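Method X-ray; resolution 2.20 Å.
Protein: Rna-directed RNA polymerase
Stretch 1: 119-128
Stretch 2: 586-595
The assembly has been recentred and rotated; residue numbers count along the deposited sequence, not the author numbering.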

# COMPACT_ATOMS: atom_id res chain seq x y z
N THR B 119 -8.66 -23.36 15.79
CA THR B 119 -7.96 -22.29 16.52
C THR B 119 -7.76 -21.06 15.65
O THR B 119 -7.70 -19.95 16.18
N PHE B 120 -7.62 -21.24 14.33
CA PHE B 120 -7.48 -20.13 13.40
C PHE B 120 -8.83 -19.42 13.29
O PHE B 120 -9.84 -20.05 12.94
N GLY B 121 -8.83 -18.12 13.62
CA GLY B 121 -10.00 -17.26 13.59
C GLY B 121 -10.87 -17.43 14.82
O GLY B 121 -12.02 -16.98 14.83
N ALA B 122 -10.34 -18.09 15.86
CA ALA B 122 -11.07 -18.31 17.10
C ALA B 122 -11.23 -16.98 17.87
O ALA B 122 -10.26 -16.25 18.01
N PRO B 123 -12.45 -16.63 18.31
CA PRO B 123 -12.62 -15.38 19.07
C PRO B 123 -11.98 -15.51 20.45
O PRO B 123 -11.88 -16.62 20.98
N ASP B 124 -11.56 -14.38 21.05
CA ASP B 124 -10.96 -14.43 22.39
C ASP B 124 -12.07 -14.50 23.47
O ASP B 124 -12.42 -13.51 24.10
N ILE B 125 -12.58 -15.72 23.67
CA ILE B 125 -13.62 -16.12 24.62
C ILE B 125 -13.10 -16.00 26.07
O ILE B 125 -13.90 -15.72 26.98
N THR B 126 -11.78 -16.20 26.28
CA THR B 126 -11.16 -16.06 27.60
C THR B 126 -11.30 -14.59 28.02
O THR B 126 -11.75 -14.34 29.13
N LEU B 127 -10.99 -13.64 27.11
CA LEU B 127 -11.12 -12.20 27.37
C LEU B 127 -12.59 -11.83 27.65
O LEU B 127 -12.85 -11.07 28.59
N LEU B 128 -13.55 -12.39 26.91
CA LEU B 128 -14.98 -12.12 27.11
C LEU B 128 -15.42 -12.54 28.52
O LEU B 128 -16.20 -11.81 29.15
N SER B 586 -10.34 -6.08 17.13
CA SER B 586 -9.03 -6.70 17.40
C SER B 586 -9.03 -7.45 18.76
O SER B 586 -8.45 -8.54 18.84
N ALA B 587 -9.74 -6.93 19.78
CA ALA B 587 -9.91 -7.60 21.08
C ALA B 587 -10.77 -8.85 20.94
O ALA B 587 -10.47 -9.87 21.56
N ALA B 588 -11.84 -8.78 20.12
CA ALA B 588 -12.76 -9.90 19.89
C ALA B 588 -12.09 -11.01 19.05
O ALA B 588 -12.21 -12.19 19.39
N TYR B 589 -11.41 -10.63 17.95
CA TYR B 589 -10.76 -11.57 17.04
C TYR B 589 -9.28 -11.24 16.86
O TYR B 589 -8.91 -10.65 15.84
N PRO B 590 -8.41 -11.65 17.81
CA PRO B 590 -6.97 -11.36 17.64
C PRO B 590 -6.37 -12.16 16.50
O PRO B 590 -6.81 -13.29 16.23
N LYS B 591 -5.40 -11.56 15.78
CA LYS B 591 -4.65 -12.30 14.75
C LYS B 591 -3.63 -13.11 15.53
O LYS B 591 -3.07 -12.60 16.52
N GLY B 592 -3.43 -14.36 15.14
CA GLY B 592 -2.43 -15.21 15.78
C GLY B 592 -1.07 -15.01 15.13
O GLY B 592 -0.87 -14.06 14.36
N LEU B 593 -0.12 -15.91 15.43
CA LEU B 593 1.19 -15.90 14.77
C LEU B 593 1.01 -16.42 13.35
O LEU B 593 0.74 -17.61 13.18
N GLU B 594 1.09 -15.53 12.34
CA GLU B 594 0.93 -15.94 10.94
C GLU B 594 2.31 -15.97 10.25
O GLU B 594 2.57 -15.29 9.25
N ASN B 595 3.21 -16.78 10.85
CA ASN B 595 4.59 -17.04 10.44
C ASN B 595 4.97 -18.41 10.98
O ASN B 595 5.14 -18.57 12.19

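What does the turn at the start of the first stretch offer the second? Thr 119 stays out of reach, but its O accepts from Ala 122 N (3.2 Å) within a type II turn. Phe 120, with chi1 t, sets off sideways, yet its ring comes nearer: CE1 lies 3.9 Å from OE2 of Glu 594, whose side chain (chi1 m, chi2 t) likewise ends nearer than it sets out. Gly 121, at positive phi, places its O 3.2 Å from CE1 of Tyr 589, at the ring edge and near its plane.

How do Ala 122 and Pro 123 meet Tyr 589? The Ala 122 methyl points away, so its backbone makes the contact, with Ala 122 C 4.2 Å from Tyr 589 CD1. Water 1 donates to Ala 122 O (2.9 Å) and to Pro 590 O (2.7 Å), bridging the two carbonyls. Tyr 589, chi1 m, lays one ring face against Pro 123, whose CB sits 3.6 Å from Tyr 589 CE1 and 4.0 Å from the ring centroid, a CH-pi contact.

What holds Asp 124 against the second stretch? Its N donates to Ala 588 O at 2.8 Å and 162°, the one direct hydrogen bond between the stretches; Pro 123 CA adds a 3.2 Å CH contact to the same Ala 588 O. The CA-to-CB bond of Asp 124 points toward the second stretch, and CB lies 3.9 Å from Pro 590 CD; chi1 is t. Its carboxylate does double duty: OD1 caps the following helix by accepting from Leu 127 N (3.1 Å), while OD2 receives a bond from water 2 (2.8 Å), which also donates to Ala 587 O (2.9 Å).

Which helix residue closes the packing? Ile 125, Thr 126 and Leu 128 make no contact, but Leu 127 points toward the second stretch. Its t, p rotamer sets CD2 3.9 Å from Ala 587 CB, an apolar contact, and 3.6 Å from Ala 587 O, the carbonyl that water 2 also reaches.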

# COMPACT_ATOMS: atom_id res chain seq x y z
CB THR B 119 -6.62 -22.78 17.09
OG1 THR B 119 -5.81 -23.27 16.02
CG2 THR B 119 -6.78 -23.83 18.16
CB PHE B 120 -6.96 -20.58 12.02
CG PHE B 120 -6.82 -19.44 11.04
CD1 PHE B 120 -5.70 -18.61 11.07
CD2 PHE B 120 -7.82 -19.17 10.11
CE1 PHE B 120 -5.58 -17.53 10.18
CE2 PHE B 120 -7.70 -18.10 9.22
CZ PHE B 120 -6.58 -17.28 9.26
CB ALA B 122 -10.37 -19.35 17.96
CB PRO B 123 -14.15 -15.24 19.19
CG PRO B 123 -14.65 -16.62 19.10
CD PRO B 123 -13.73 -17.36 18.20
CB ASP B 124 -10.01 -13.25 22.63
CG ASP B 124 -9.09 -13.45 23.82
OD1 ASP B 124 -9.36 -14.37 24.63
OD2 ASP B 124 -8.15 -12.67 23.96
CB ILE B 125 -14.07 -17.57 24.25
CG1 ILE B 125 -14.90 -17.57 22.94
CG2 ILE B 125 -14.81 -18.31 25.35
CD1 ILE B 125 -15.87 -16.37 22.73
CB THR B 126 -9.71 -16.58 27.61
OG1 THR B 126 -9.70 -17.89 27.05
CG2 THR B 126 -9.12 -16.65 29.01
CB LEU B 127 -10.52 -11.35 26.22
CG LEU B 127 -10.61 -9.82 26.34
CD1 LEU B 127 -9.85 -9.29 27.56
CD2 LEU B 127 -10.12 -9.16 25.09
CB LEU B 128 -15.86 -12.84 26.03
CG LEU B 128 -17.39 -12.72 26.19
CD1 LEU B 128 -17.84 -11.26 26.18
CD2 LEU B 128 -18.11 -13.48 25.09
CB SER B 586 -7.94 -5.64 17.35
OG SER B 586 -6.67 -6.27 17.41
CB ALA B 587 -10.54 -6.65 22.10
CB ALA B 588 -14.03 -9.41 19.20
CB TYR B 589 -11.48 -11.59 15.68
CG TYR B 589 -12.75 -12.40 15.73
CD1 TYR B 589 -12.73 -13.78 15.57
CD2 TYR B 589 -13.98 -11.79 15.99
CE1 TYR B 589 -13.90 -14.53 15.66
CE2 TYR B 589 -15.14 -12.53 16.09
CZ TYR B 589 -15.10 -13.90 15.93
OH TYR B 589 -16.26 -14.64 16.05
CB PRO B 590 -6.34 -11.78 18.98
CG PRO B 590 -7.33 -12.72 19.60
CD PRO B 590 -8.69 -12.37 19.08
CB LYS B 591 -3.93 -11.36 13.75
CG LYS B 591 -4.84 -10.52 12.88
CD LYS B 591 -4.04 -9.74 11.86
CE LYS B 591 -4.94 -8.82 11.05
NZ LYS B 591 -4.26 -8.27 9.85
CB LEU B 593 2.21 -16.78 15.54
CG LEU B 593 2.91 -16.20 16.75
CD1 LEU B 593 3.77 -17.25 17.39
CD2 LEU B 593 3.76 -15.00 16.38
CB GLU B 594 -0.08 -15.05 10.22
CG GLU B 594 -1.52 -15.32 10.65
CD GLU B 594 -2.56 -14.30 10.22
OE1 GLU B 594 -2.33 -13.58 9.22
OE2 GLU B 594 -3.63 -14.25 10.88
CB ASN B 595 5.54 -15.94 10.97
CG ASN B 595 6.94 -16.05 10.41
OD1 ASN B 595 7.82 -16.65 11.02
ND2 ASN B 595 7.15 -15.51 9.21
O HOH W 1 -9.08 -14.74 15.77
O HOH W 2 -7.78 -10.36 22.40